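PDB 5F7U: cycloalternan-forming enzyme from Listeria monocytogenes serovar 1/2a, which is a large multidomain member of glycoside hydrolase family 31, built round a TIM barrel and carrying a family 6 carbohydrate-binding module. Local coordinates for residues F858-A869 / A927-H938; R647-P656 / Y740-I751. The protein carries 1 engineered substitution. All blocks are in the same frame, centred on the assembly; numbering follows the deposited sequence.

Interaction 1 of 2, residues F858-A869 / A927-H938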
loop_
_atom_site.group_PDB
_atom_site.type_symbol
_atom_site.label_atom_id
_atom_site.label_comp_id
_atom_site.label_asym_id
_atom_site.label_seq_id
_atom_site.Cartn_x
_atom_site.Cartn_y
_atom_site.Cartn_z
ATOM N N PHE A 858 -17.110 -9.608 32.450
ATOM C CA PHE A 858 -16.233 -10.158 33.500
ATOM C C PHE A 858 -16.630 -9.724 34.914
ATOM O O PHE A 858 -16.461 -10.476 35.881
ATOM C CB PHE A 858 -14.764 -9.774 33.243
ATOM C CG PHE A 858 -14.127 -10.489 32.084
ATOM C CD1 PHE A 858 -14.328 -11.855 31.869
ATOM C CD2 PHE A 858 -13.263 -9.790 31.223
ATOM C CE1 PHE A 858 -13.723 -12.505 30.797
ATOM C CE2 PHE A 858 -12.653 -10.433 30.156
ATOM C CZ PHE A 858 -12.875 -11.799 29.949
ATOM N N ALA A 859 -17.197 -8.527 35.027
ATOM C CA ALA A 859 -17.665 -8.007 36.302
ATOM C C ALA A 859 -18.700 -8.947 36.933
ATOM O O ALA A 859 -18.815 -9.018 38.163
ATOM C CB ALA A 859 -18.236 -6.616 36.116
ATOM N N ASN A 860 -19.422 -9.683 36.082
ATOM C CA ASN A 860 -20.352 -10.733 36.521
ATOM C C ASN A 860 -19.888 -12.144 36.116
ATOM O O ASN A 860 -20.682 -13.087 36.053
ATOM C CB ASN A 860 -21.756 -10.410 36.016
ATOM C CG ASN A 860 -22.315 -9.156 36.652
ATOM O OD1 ASN A 860 -22.732 -9.172 37.812
ATOM N ND2 ASN A 860 -22.319 -8.057 35.902
ATOM N N GLU A 861 -18.581 -12.251 35.856
ATOM C CA GLU A 861 -17.892 -13.486 35.473
ATOM C C GLU A 861 -18.512 -14.204 34.272
ATOM O O GLU A 861 -18.671 -15.417 34.282
ATOM C CB GLU A 861 -17.654 -14.415 36.678
ATOM C CG GLU A 861 -16.693 -13.825 37.714
ATOM C CD GLU A 861 -16.232 -14.804 38.788
ATOM O OE1 GLU A 861 -15.238 -14.480 39.495
ATOM O OE2 GLU A 861 -16.862 -15.875 38.951
ATOM N N LYS A 862 -18.820 -13.434 33.230
ATOM C CA LYS A 862 -19.534 -13.938 32.057
ATOM C C LYS A 862 -18.977 -13.345 30.770
ATOM O O LYS A 862 -18.559 -12.205 30.745
ATOM C CB LYS A 862 -21.009 -13.564 32.196
ATOM C CG LYS A 862 -21.929 -14.155 31.148
ATOM C CD LYS A 862 -23.381 -13.804 31.468
ATOM C CE LYS A 862 -23.836 -14.471 32.753
ATOM N NZ LYS A 862 -25.262 -14.161 33.081
ATOM N N VAL A 863 -18.926 -14.164 29.723
ATOM C CA VAL A 863 -18.698 -13.682 28.363
ATOM C C VAL A 863 -19.779 -14.364 27.539
ATOM O O VAL A 863 -19.958 -15.577 27.631
ATOM C CB VAL A 863 -17.289 -14.028 27.827
ATOM C CG1 VAL A 863 -17.150 -13.655 26.349
ATOM C CG2 VAL A 863 -16.219 -13.267 28.601
ATOM N N SER A 864 -20.499 -13.580 26.748
ATOM C CA SER A 864 -21.534 -14.138 25.886
ATOM C C SER A 864 -21.145 -13.956 24.434
ATOM O O SER A 864 -20.617 -12.913 24.053
ATOM C CB SER A 864 -22.882 -13.489 26.180
ATOM O OG SER A 864 -23.202 -13.644 27.555
ATOM N N VAL A 865 -21.366 -14.997 23.638
ATOM C CA VAL A 865 -21.106 -14.936 22.196
ATOM C C VAL A 865 -22.406 -15.248 21.461
ATOM O O VAL A 865 -23.041 -16.284 21.719
ATOM C CB VAL A 865 -19.983 -15.901 21.759
ATOM C CG1 VAL A 865 -19.727 -15.789 20.247
ATOM C CG2 VAL A 865 -18.701 -15.612 22.524
ATOM N N ASP A 866 -22.802 -14.330 20.585
ATOM C CA ASP A 866 -23.980 -14.502 19.764
ATOM C C ASP A 866 -23.517 -14.954 18.397
ATOM O O ASP A 866 -22.973 -14.162 17.612
ATOM C CB ASP A 866 -24.786 -13.207 19.697
ATOM C CG ASP A 866 -25.498 -12.879 21.007
ATOM O OD1 ASP A 866 -25.559 -13.733 21.947
ATOM O OD2 ASP A 866 -26.027 -11.745 21.095
ATOM N N LEU A 867 -23.699 -16.245 18.142
ATOM C CA LEU A 867 -23.260 -16.856 16.894
ATOM C C LEU A 867 -24.447 -16.914 15.920
ATOM O O LEU A 867 -25.529 -17.358 16.295
ATOM C CB LEU A 867 -22.696 -18.246 17.194
ATOM C CG LEU A 867 -21.968 -19.094 16.154
ATOM C CD1 LEU A 867 -20.588 -18.535 15.831
ATOM C CD2 LEU A 867 -21.862 -20.512 16.688
ATOM N N PRO A 868 -24.268 -16.418 14.678
ATOM C CA PRO A 868 -25.380 -16.477 13.734
ATOM C C PRO A 868 -25.481 -17.898 13.177
ATOM O O PRO A 868 -24.647 -18.741 13.525
ATOM C CB PRO A 868 -24.949 -15.489 12.646
ATOM C CG PRO A 868 -23.467 -15.630 12.609
ATOM C CD PRO A 868 -23.053 -15.868 14.051
ATOM N N ALA A 869 -26.474 -18.155 12.324
ATOM C CA ALA A 869 -26.524 -19.408 11.573
ATOM C C ALA A 869 -25.189 -19.590 10.826
ATOM O O ALA A 869 -24.663 -18.629 10.256
ATOM C CB ALA A 869 -27.683 -19.388 10.598
ATOM N N ALA A 927 -29.709 -21.667 12.564
ATOM C CA ALA A 927 -30.326 -20.762 13.515
ATOM C C ALA A 927 -29.231 -20.123 14.345
ATOM O O ALA A 927 -28.130 -20.670 14.444
ATOM C CB ALA A 927 -31.290 -21.517 14.422
ATOM N N LYS A 928 -29.543 -18.969 14.933
ATOM C CA LYS A 928 -28.646 -18.287 15.872
ATOM C C LYS A 928 -28.431 -19.156 17.109
ATOM O O LYS A 928 -29.335 -19.896 17.518
ATOM C CB LYS A 928 -29.223 -16.937 16.292
ATOM C CG LYS A 928 -29.391 -15.931 15.154
ATOM C CD LYS A 928 -29.903 -14.564 15.627
ATOM C CE LYS A 928 -28.936 -13.818 16.559
ATOM N NZ LYS A 928 -27.511 -13.664 16.099
ATOM N N GLN A 929 -27.234 -19.083 17.682
ATOM C CA GLN A 929 -26.912 -19.830 18.901
ATOM C C GLN A 929 -26.305 -18.898 19.925
ATOM O O GLN A 929 -25.404 -18.130 19.606
ATOM C CB GLN A 929 -25.966 -21.001 18.616
ATOM C CG GLN A 929 -26.608 -22.098 17.765
ATOM C CD GLN A 929 -25.678 -23.264 17.555
ATOM O OE1 GLN A 929 -24.905 -23.290 16.594
ATOM N NE2 GLN A 929 -25.731 -24.233 18.461
ATOM N N ALA A 930 -26.799 -18.981 21.154
ATOM C CA ALA A 930 -26.344 -18.114 22.238
ATOM C C ALA A 930 -25.362 -18.864 23.144
ATOM O O ALA A 930 -25.768 -19.750 23.900
ATOM C CB ALA A 930 -27.542 -17.586 23.022
ATOM N N ILE A 931 -24.077 -18.508 23.061
ATOM C CA ILE A 931 -23.017 -19.181 23.820
ATOM C C ILE A 931 -22.721 -18.322 25.044
ATOM O O ILE A 931 -22.534 -17.112 24.918
ATOM C CB ILE A 931 -21.723 -19.367 22.975
ATOM C CG1 ILE A 931 -21.988 -20.257 21.740
ATOM C CG2 ILE A 931 -20.574 -19.928 23.823
ATOM C CD1 ILE A 931 -20.869 -20.224 20.704
ATOM N N VAL A 932 -22.711 -18.934 26.226
ATOM C CA VAL A 932 -22.333 -18.208 27.448
ATOM C C VAL A 932 -21.229 -18.963 28.176
ATOM O O VAL A 932 -21.369 -20.169 28.453
ATOM C CB VAL A 932 -23.539 -17.958 28.390
ATOM C CG1 VAL A 932 -23.105 -17.171 29.611
ATOM C CG2 VAL A 932 -24.650 -17.206 27.669
ATOM N N LEU A 933 -20.139 -18.256 28.480
ATOM C CA LEU A 933 -19.081 -18.773 29.347
ATOM C C LEU A 933 -19.326 -18.231 30.747
ATOM O O LEU A 933 -19.385 -17.008 30.943
ATOM C CB LEU A 933 -17.689 -18.332 28.856
ATOM C CG LEU A 933 -17.085 -18.953 27.595
ATOM C CD1 LEU A 933 -17.862 -18.601 26.329
ATOM C CD2 LEU A 933 -15.661 -18.431 27.439
ATOM N N ASN A 934 -19.475 -19.138 31.710
ATOM C CA ASN A 934 -19.727 -18.757 33.115
ATOM C C ASN A 934 -18.514 -18.932 33.997
ATOM O O ASN A 934 -17.694 -19.818 33.772
ATOM C CB ASN A 934 -20.864 -19.586 33.704
ATOM C CG ASN A 934 -22.179 -19.359 32.991
ATOM O OD1 ASN A 934 -22.731 -20.284 32.371
ATOM N ND2 ASN A 934 -22.689 -18.141 33.062
ATOM N N GLY A 935 -18.416 -18.089 35.017
ATOM C CA GLY A 935 -17.328 -18.179 35.979
ATOM C C GLY A 935 -15.972 -17.758 35.448
ATOM O O GLY A 935 -14.948 -18.165 35.997
ATOM N N VAL A 936 -15.961 -16.938 34.398
ATOM C CA VAL A 936 -14.701 -16.508 33.752
ATOM C C VAL A 936 -14.279 -15.106 34.159
ATOM O O VAL A 936 -15.114 -14.231 34.351
ATOM C CB VAL A 936 -14.790 -16.529 32.211
ATOM C CG1 VAL A 936 -14.904 -17.963 31.712
ATOM C CG2 VAL A 936 -15.962 -15.676 31.714
ATOM N N ASN A 937 -12.972 -14.908 34.274
ATOM C CA ASN A 937 -12.402 -13.580 34.430
ATOM C C ASN A 937 -11.466 -13.243 33.299
ATOM O O ASN A 937 -11.160 -14.107 32.475
ATOM C CB ASN A 937 -11.704 -13.467 35.773
ATOM C CG ASN A 937 -12.695 -13.309 36.888
ATOM O OD1 ASN A 937 -13.415 -12.308 36.949
ATOM N ND2 ASN A 937 -12.743 -14.277 37.770
ATOM N N HIS A 938 -11.057 -11.976 33.234
ATOM C CA HIS A 938 -9.988 -11.567 32.315
ATOM C C HIS A 938 -8.822 -12.544 32.460
ATOM O O HIS A 938 -8.519 -12.993 33.571
ATOM C CB HIS A 938 -9.538 -10.131 32.604
ATOM C CG HIS A 938 -8.531 -9.609 31.623
ATOM N ND1 HIS A 938 -7.214 -10.020 31.617
ATOM C CD2 HIS A 938 -8.648 -8.704 30.625
ATOM C CE1 HIS A 938 -6.564 -9.388 30.654
ATOM N NE2 HIS A 938 -7.408 -8.582 30.042
HETATM O O HOH W 1 -14.964 -10.370 38.149
HETATM O O HOH W 2 -21.110 -16.479 35.569
HETATM O O HOH W 3 -14.682 -18.480 38.815
HETATM O O HOH W 4 -25.295 -17.451 32.981
HETATM O O HOH W 5 -24.982 -15.463 24.247
HETATM O O HOH W 6 -25.380 -20.972 14.892
#
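Phe858 lays one face of its ring over the peptide link between Asn937 and His938, with His938 N 3.4 Å above the plane and over the ring centre. The ring rim reaches Val936 as well, its CE1 4.0 Å from CG2 of that valine. Alongside, Asn937 ND2 donates to Glu861 OE1 over 3.0 Å; the amide stands 81° from the carboxylate and meets the oxygen from above the carboxylate plane. Extended beyond CG, the Glu861 chain carries its acid along Gly935 and Val936 to that amide. Glu861 O takes Val936 N at 3.1 Å, also from above its carbonyl plane, where a G1 beta bulge sets Glu861 and Lys862 both against Asp857. Beyond the bulge, strands 862-867 and 929-934 form the central antiparallel pair of a six-stranded sheet, their axes 164° apart. The hydrogen-bonded pairs Val863-Leu933, Val865-Ile931 and Leu867-Gln929 share one face, where Val865, Leu867, Ile931, Leu933 and Gln929 meet strands 874-879 and 917-922 of a second sheet. Val863 CG2 meets Val936 CG2 at 3.9 Å, the two side chains almost perpendicular. Lys862, Ser864 and Val932 occupy the other face; with CG anti to its backbone N (chi1 -173°), Lys862 sets that carbon 3.6 Å from Val932 CG1, while water 4 bridges Asn934 ND2 and, weakly, Lys862 NZ.

Interaction 2 of 2, residues R647-P656 / Y740-I751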
loop_
_atom_site.group_PDB
_atom_site.type_symbol
_atom_site.label_atom_id
_atom_site.label_comp_id
_atom_site.label_asym_id
_atom_site.label_seq_id
_atom_site.Cartn_x
_atom_site.Cartn_y
_atom_site.Cartn_z
ATOM N N ARG A 647 13.468 -12.665 8.475
ATOM C CA ARG A 647 12.780 -11.414 8.842
ATOM C C ARG A 647 11.766 -11.005 7.792
ATOM O O ARG A 647 10.645 -10.603 8.129
ATOM C CB ARG A 647 13.783 -10.275 9.094
ATOM C CG ARG A 647 14.713 -10.483 10.283
ATOM C CD ARG A 647 13.925 -10.674 11.580
ATOM N NE ARG A 647 14.729 -10.508 12.787
ATOM C CZ ARG A 647 14.311 -10.828 14.003
ATOM N NH1 ARG A 647 13.067 -11.287 14.185
ATOM N NH2 ARG A 647 15.121 -10.651 15.033
ATOM N N ALA A 648 12.161 -11.130 6.526
ATOM C CA ALA A 648 11.317 -10.796 5.393
ATOM C C ALA A 648 10.133 -11.761 5.290
ATOM O O ALA A 648 9.009 -11.319 5.054
ATOM C CB ALA A 648 12.135 -10.819 4.116
ATOM N N THR A 649 10.394 -13.054 5.486
ATOM C CA THR A 649 9.348 -14.082 5.483
ATOM C C THR A 649 8.235 -13.728 6.463
ATOM O O THR A 649 7.060 -13.760 6.094
ATOM C CB THR A 649 9.928 -15.452 5.862
ATOM O OG1 THR A 649 10.794 -15.903 4.826
ATOM C CG2 THR A 649 8.831 -16.491 6.119
ATOM N N ALA A 650 8.609 -13.385 7.695
ATOM C CA ALA A 650 7.639 -13.115 8.753
ATOM C C ALA A 650 6.768 -11.910 8.381
ATOM O O ALA A 650 5.534 -11.955 8.509
ATOM C CB ALA A 650 8.361 -12.850 10.063
ATOM N N MET A 651 7.413 -10.835 7.934
ATOM C CA MET A 651 6.663 -9.643 7.537
ATOM C C MET A 651 5.757 -9.971 6.330
ATOM O O MET A 651 4.591 -9.597 6.330
ATOM C CB MET A 651 7.591 -8.458 7.268
ATOM C CG MET A 651 6.867 -7.185 6.811
ATOM S SD MET A 651 6.628 -7.175 5.017
ATOM C CE MET A 651 5.473 -5.826 4.837
ATOM N N ALA A 652 6.297 -10.688 5.342
ATOM C CA ALA A 652 5.563 -10.974 4.102
ATOM C C ALA A 652 4.301 -11.782 4.362
ATOM O O ALA A 652 3.251 -11.548 3.727
ATOM C CB ALA A 652 6.457 -11.701 3.095
ATOM N N ALA A 653 4.393 -12.721 5.307
ATOM C CA ALA A 653 3.249 -13.556 5.675
ATOM C C ALA A 653 2.160 -12.715 6.353
ATOM O O ALA A 653 0.993 -13.104 6.347
ATOM C CB ALA A 653 3.700 -14.693 6.587
ATOM N N PHE A 654 2.546 -11.550 6.883
ATOM C CA PHE A 654 1.613 -10.585 7.500
ATOM C C PHE A 654 1.482 -9.304 6.675
ATOM O O PHE A 654 1.350 -8.198 7.242
ATOM C CB PHE A 654 2.027 -10.262 8.960
ATOM C CG PHE A 654 1.655 -11.337 9.941
ATOM C CD1 PHE A 654 2.444 -12.479 10.075
ATOM C CD2 PHE A 654 0.467 -11.240 10.706
ATOM C CE1 PHE A 654 2.099 -13.497 10.971
ATOM C CE2 PHE A 654 0.124 -12.245 11.612
ATOM C CZ PHE A 654 0.940 -13.379 11.740
ATOM N N ALA A 655 1.560 -9.449 5.342
ATOM C CA ALA A 655 1.347 -8.312 4.446
ATOM C C ALA A 655 0.207 -8.644 3.482
ATOM O O ALA A 655 -0.267 -9.791 3.473
ATOM C CB ALA A 655 2.641 -7.947 3.715
ATOM N N PRO A 656 -0.311 -7.641 2.726
ATOM C CA PRO A 656 -1.527 -7.919 1.937
ATOM C C PRO A 656 -1.347 -9.062 0.929
ATOM O O PRO A 656 -2.211 -9.934 0.852
ATOM C CB PRO A 656 -1.789 -6.584 1.218
ATOM C CG PRO A 656 -1.207 -5.558 2.155
ATOM C CD PRO A 656 0.065 -6.210 2.651
ATOM N N TYR A 740 2.819 -1.717 11.812
ATOM C CA TYR A 740 1.593 -1.341 11.114
ATOM C C TYR A 740 0.417 -2.130 11.619
ATOM O O TYR A 740 0.582 -3.127 12.348
ATOM C CB TYR A 740 1.747 -1.582 9.601
ATOM C CG TYR A 740 2.212 -2.961 9.208
ATOM C CD1 TYR A 740 1.301 -4.028 9.041
ATOM C CD2 TYR A 740 3.581 -3.212 8.975
ATOM C CE1 TYR A 740 1.746 -5.302 8.650
ATOM C CE2 TYR A 740 4.027 -4.481 8.583
ATOM C CZ TYR A 740 3.106 -5.512 8.422
ATOM O OH TYR A 740 3.555 -6.767 8.022
ATOM N N MET A 741 -0.778 -1.693 11.238
ATOM C CA MET A 741 -1.987 -2.468 11.524
ATOM C C MET A 741 -2.267 -3.364 10.332
ATOM O O MET A 741 -2.054 -2.963 9.176
ATOM C CB MET A 741 -3.198 -1.562 11.764
ATOM C CG MET A 741 -3.096 -0.656 12.991
ATOM S SD MET A 741 -2.885 -1.543 14.547
ATOM C CE MET A 741 -4.399 -2.500 14.667
ATOM N N PHE A 742 -2.746 -4.571 10.610
ATOM C CA PHE A 742 -3.042 -5.544 9.560
ATOM C C PHE A 742 -4.451 -6.052 9.800
ATOM O O PHE A 742 -4.731 -6.620 10.864
ATOM C CB PHE A 742 -2.006 -6.681 9.601
ATOM C CG PHE A 742 -2.109 -7.657 8.466
ATOM C CD1 PHE A 742 -2.101 -7.223 7.137
ATOM C CD2 PHE A 742 -2.171 -9.025 8.734
ATOM C CE1 PHE A 742 -2.186 -8.134 6.092
ATOM C CE2 PHE A 742 -2.239 -9.943 7.684
ATOM C CZ PHE A 742 -2.238 -9.499 6.372
ATOM N N GLY A 743 -5.347 -5.806 8.835
ATOM C CA GLY A 743 -6.811 -5.917 9.094
ATOM C C GLY A 743 -7.204 -4.901 10.168
ATOM O O GLY A 743 -6.466 -3.950 10.405
ATOM N N ASP A 744 -8.340 -5.107 10.836
ATOM C CA ASP A 744 -8.794 -4.124 11.849
ATOM C C ASP A 744 -8.058 -4.276 13.160
ATOM O O ASP A 744 -7.982 -3.317 13.925
ATOM C CB ASP A 744 -10.289 -4.309 12.192
ATOM C CG ASP A 744 -11.223 -4.169 10.987
ATOM O OD1 ASP A 744 -10.991 -3.305 10.124
ATOM O OD2 ASP A 744 -12.233 -4.923 10.931
ATOM N N ASP A 745 -7.569 -5.488 13.439
ATOM C CA ASP A 745 -7.264 -5.887 14.818
ATOM C C ASP A 745 -5.829 -6.203 15.183
ATOM O O ASP A 745 -5.528 -6.282 16.379
ATOM C CB ASP A 745 -8.091 -7.103 15.192
ATOM C CG ASP A 745 -9.547 -6.858 15.023
ATOM O OD1 ASP A 745 -10.053 -5.916 15.651
ATOM O OD2 ASP A 745 -10.170 -7.611 14.241
ATOM N N LEU A 746 -4.962 -6.411 14.191
ATOM C CA LEU A 746 -3.621 -6.927 14.482
ATOM C C LEU A 746 -2.610 -5.838 14.309
ATOM O O LEU A 746 -2.617 -5.143 13.291
ATOM C CB LEU A 746 -3.250 -8.119 13.597
ATOM C CG LEU A 746 -4.111 -9.387 13.729
ATOM C CD1 LEU A 746 -3.642 -10.429 12.706
ATOM C CD2 LEU A 746 -4.081 -9.929 15.159
ATOM N N LEU A 747 -1.781 -5.667 15.340
ATOM C CA LEU A 747 -0.644 -4.763 15.247
ATOM C C LEU A 747 0.588 -5.622 14.983
ATOM O O LEU A 747 0.942 -6.512 15.795
ATOM C CB LEU A 747 -0.507 -3.921 16.522
ATOM C CG LEU A 747 0.482 -2.728 16.530
ATOM C CD1 LEU A 747 0.192 -1.868 17.754
ATOM C CD2 LEU A 747 1.957 -3.139 16.525
ATOM N N VAL A 748 1.243 -5.375 13.844
ATOM C CA VAL A 748 2.397 -6.195 13.442
ATOM C C VAL A 748 3.655 -5.337 13.503
ATOM O O VAL A 748 3.675 -4.241 12.958
ATOM C CB VAL A 748 2.235 -6.736 11.989
ATOM C CG1 VAL A 748 3.450 -7.549 11.559
ATOM C CG2 VAL A 748 0.969 -7.566 11.863
ATOM N N ALA A 749 4.731 -5.874 14.091
ATOM C CA ALA A 749 5.970 -5.127 14.227
ATOM C C ALA A 749 7.172 -5.898 13.679
ATOM O O ALA A 749 7.887 -6.548 14.429
ATOM C CB ALA A 749 6.163 -4.717 15.691
ATOM N N PRO A 750 7.399 -5.833 12.344
ATOM C CA PRO A 750 8.501 -6.642 11.825
ATOM C C PRO A 750 9.856 -6.069 12.234
ATOM O O PRO A 750 9.954 -4.884 12.570
ATOM C CB PRO A 750 8.307 -6.573 10.314
ATOM C CG PRO A 750 7.665 -5.264 10.084
ATOM C CD PRO A 750 6.732 -5.064 11.272
ATOM N N ILE A 751 10.867 -6.926 12.263
ATOM C CA ILE A 751 12.219 -6.486 12.590
ATOM C C ILE A 751 12.901 -6.226 11.253
ATOM O O ILE A 751 13.183 -7.175 10.490
ATOM C CB ILE A 751 12.996 -7.537 13.429
ATOM C CG1 ILE A 751 12.513 -7.580 14.885
ATOM C CG2 ILE A 751 14.477 -7.157 13.510
ATOM C CD1 ILE A 751 11.167 -8.226 15.134
HETATM O O HOH W 7 10.262 -9.469 10.749
#
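Helix 642-653, which leads into the last strand of the family 31 TIM barrel, meets here the hairpin of strands 740-742 and 746-748 from the C-terminal beta domain. A single direct hydrogen bond joins the two segments: Tyr740 OH donates to Phe654 O over 2.7 Å. The carbonyl oxygen lies at the edge of the tyrosine ring, in its plane, whereas the hydroxyl approaches from 59° out of the carbonyl plane. Phe742 receives the same oxygen quite differently, over the centre of one ring face and 3.5 Å above it. Two aromatic side chains of the hairpin thus converge on the backbone at Phe654. The Phe654 side chain stands roughly square to that of Phe742, their CD2 atoms 4.0 Å apart, and Phe654 CD2 lies 3.9 Å from Val748 CG2. Earlier in the helix, Met651 and Pro750 run side by side with their CB atoms 3.7 Å apart; the methionine CG, swung away from its own backbone nitrogen (chi1 179°), also comes 3.6 Å from Tyr740 OH. At the far end Arg647 lays one guanidinium face over Ile751, whose CB is 3.4 Å above the plane, while its NH2 binds Gln756 O and Ala787 O. Water 7 adds a bridge from Arg647 O to Ile751 N. Helix 607-622 flanks the contact through Phe610, Leu614 and Leu618, helix 687-700 backs Ala650, Ala653 and Phe654, and Met720 of strand 720-721 touches Met651, Pro656 and Tyr740.

Both segments of interaction 2 precede those of interaction 1 in the sequence; the centres of the two contacts are about 30 Å apart and their nearest atoms about 14 Å. Interaction 2 is a buried joint between the barrel and the next beta domain, its centre about 13 Å from the centre of the chain, whereas interaction 1 pairs two strands of one sheet, its centre about 37 Å from that point. The Ile751 side chain is about 10 Å from a bound alpha-D-glucopyranose. In interaction 1 the side chain of His938, hydrogen-bonded to Glu767, is about 12 Å from a bound alpha-D-glucopyranose and about 13 Å from a magnesium ion.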